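Local coordinates for HD domain protein (Enterococcus faecalis, PDB 4LRL), which probably hydrolyses deoxyribonucleoside triphosphates to the deoxynucleoside and triphosphate, under allosteric control by bound nucleotides such as dGTP and dTTP, at residues Gly93-Thr98 with Ile126-Ala131. Numbering follows the deposited sequence.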
loop_
_atom_site.group_PDB
_atom_site.type_symbol
_atom_site.label_atom_id
_atom_site.label_comp_id
_atom_site.label_asym_id
_atom_site.label_seq_id
_atom_site.Cartn_x
_atom_site.Cartn_y
_atom_site.Cartn_z
ATOM N N GLY C 93 -16.742 -6.107 10.745
ATOM C CA GLY C 93 -15.888 -6.676 9.707
ATOM C C GLY C 93 -16.289 -8.107 9.385
ATOM O O GLY C 93 -16.427 -8.486 8.211
ATOM N N VAL C 94 -16.474 -8.903 10.431
ATOM C CA VAL C 94 -16.837 -10.312 10.282
ATOM C C VAL C 94 -18.191 -10.402 9.606
ATOM O O VAL C 94 -18.368 -11.188 8.692
ATOM C CB VAL C 94 -16.823 -11.047 11.644
ATOM C CG1 VAL C 94 -17.256 -12.528 11.500
ATOM C CG2 VAL C 94 -15.446 -10.957 12.240
ATOM N N TYR C 95 -19.126 -9.546 10.025
ATOM C CA TYR C 95 -20.432 -9.453 9.374
ATOM C C TYR C 95 -20.275 -9.140 7.884
ATOM O O TYR C 95 -20.905 -9.772 7.039
ATOM C CB TYR C 95 -21.327 -8.401 10.047
ATOM C CG TYR C 95 -22.365 -7.840 9.087
ATOM C CD1 TYR C 95 -23.543 -8.537 8.825
ATOM C CD2 TYR C 95 -22.142 -6.639 8.398
ATOM C CE1 TYR C 95 -24.487 -8.047 7.923
ATOM C CE2 TYR C 95 -23.083 -6.144 7.483
ATOM C CZ TYR C 95 -24.254 -6.856 7.261
ATOM O OH TYR C 95 -25.196 -6.389 6.381
ATOM N N GLU C 96 -19.432 -8.161 7.568
ATOM C CA GLU C 96 -19.229 -7.753 6.182
ATOM C C GLU C 96 -18.660 -8.854 5.278
ATOM O O GLU C 96 -19.159 -9.061 4.170
ATOM C CB GLU C 96 -18.364 -6.486 6.089
ATOM C CG GLU C 96 -18.096 -6.025 4.645
ATOM C CD GLU C 96 -19.355 -5.632 3.861
ATOM O OE1 GLU C 96 -19.233 -5.426 2.632
ATOM O OE2 GLU C 96 -20.458 -5.502 4.450
ATOM N N ILE C 97 -17.619 -9.537 5.748
ATOM C CA ILE C 97 -17.005 -10.629 4.988
ATOM C C ILE C 97 -18.044 -11.728 4.728
ATOM O O ILE C 97 -18.138 -12.243 3.619
ATOM C CB ILE C 97 -15.767 -11.208 5.717
ATOM C CG1 ILE C 97 -14.654 -10.137 5.827
ATOM C CG2 ILE C 97 -15.284 -12.498 5.037
ATOM C CD1 ILE C 97 -13.340 -10.638 6.454
ATOM N N THR C 98 -18.832 -12.044 5.755
ATOM C CA THR C 98 -19.884 -13.059 5.700
ATOM C C THR C 98 -20.955 -12.662 4.682
ATOM O O THR C 98 -21.447 -13.507 3.925
ATOM C CB THR C 98 -20.526 -13.253 7.096
ATOM O OG1 THR C 98 -19.530 -13.706 8.017
ATOM C CG2 THR C 98 -21.626 -14.278 7.060
ATOM N N ILE C 126 -29.817 -15.576 9.470
ATOM C CA ILE C 126 -29.228 -16.230 10.637
ATOM C C ILE C 126 -27.693 -16.230 10.594
ATOM O O ILE C 126 -27.036 -16.117 11.632
ATOM C CB ILE C 126 -29.778 -17.683 10.842
ATOM C CG1 ILE C 126 -29.257 -18.271 12.161
ATOM C CG2 ILE C 126 -29.432 -18.585 9.663
ATOM C CD1 ILE C 126 -29.691 -19.702 12.433
ATOM N N THR C 127 -27.132 -16.352 9.393
ATOM C CA THR C 127 -25.689 -16.381 9.228
ATOM C C THR C 127 -25.093 -14.989 9.497
ATOM O O THR C 127 -24.031 -14.874 10.124
ATOM C CB THR C 127 -25.281 -16.908 7.837
ATOM O OG1 THR C 127 -25.940 -18.159 7.577
ATOM C CG2 THR C 127 -23.783 -17.132 7.761
ATOM N N LEU C 128 -25.788 -13.946 9.037
ATOM C CA LEU C 128 -25.352 -12.570 9.261
ATOM C C LEU C 128 -25.455 -12.215 10.737
ATOM O O LEU C 128 -24.564 -11.568 11.296
ATOM C CB LEU C 128 -26.161 -11.591 8.405
ATOM C CG LEU C 128 -25.969 -11.702 6.895
ATOM C CD1 LEU C 128 -26.903 -10.769 6.121
ATOM C CD2 LEU C 128 -24.515 -11.449 6.542
ATOM N N CYS C 129 -26.537 -12.661 11.369
ATOM C CA CYS C 129 -26.724 -12.431 12.796
ATOM C C CYS C 129 -25.610 -13.086 13.609
ATOM O O CYS C 129 -24.956 -12.422 14.413
ATOM C CB CYS C 129 -28.106 -12.905 13.243
ATOM S SG CYS C 129 -29.423 -11.833 12.646
ATOM N N ALA C 130 -25.373 -14.373 13.374
ATOM C CA ALA C 130 -24.270 -15.081 14.041
ATOM C C ALA C 130 -22.903 -14.437 13.798
ATOM O O ALA C 130 -22.077 -14.395 14.707
ATOM C CB ALA C 130 -24.245 -16.529 13.662
ATOM N N ALA C 131 -22.677 -13.926 12.589
ATOM C CA ALA C 131 -21.425 -13.240 12.269
ATOM C C ALA C 131 -21.253 -11.952 13.080
ATOM O O ALA C 131 -20.186 -11.687 13.622
ATOM C CB ALA C 131 -21.354 -12.937 10.796
#
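Tyr-95 and Ala-131 mark the close passage of two nearly antiparallel helical segments, their CA atoms 4.9 Å apart; the axes of 93-98 and 126-131 approach to 8.5 Å and run at 154° to each other. The methyl of Ala-131 permits this closeness: its CB lies 3.9 Å from Tyr-95 CA and 3.4 Å from Thr-98 OG1. That hydroxyl nevertheless bonds within its own helix, donating to Val-94 O, which receives it above the carbonyl plane while Thr-98 N arrives from the other face. The same rotamer sets Thr-98 CG2 anti to the backbone N (chi1 -61° for OG1) and drives it across to Thr-127 CG2, 3.6 Å away. Beside it, Leu-128 meets one side of the phenol: its CB sits in plane at the edge of the Tyr-95 ring, while CD2 comes in obliquely to 3.7 Å from CE1. The ring's far end is tied to strand 46-52 by a hydrogen bond from OH to His-49 O. At the end away from Thr-127, Val-94 CG1 packs 3.7 Å from Ala-131 O, a carbonyl hydrogen-bonded to ND1 of His-134. Val-94 further touches His-90 and His-134, which bind nickel with Asp-135 and Asp-207. The buried, largely apolar seam thus joins helix 87-108, whose first turn carries His-90, to helix 124-133, which ends just before His-134 and Asp-135, the His-Asp pair of the HD-domain metal site.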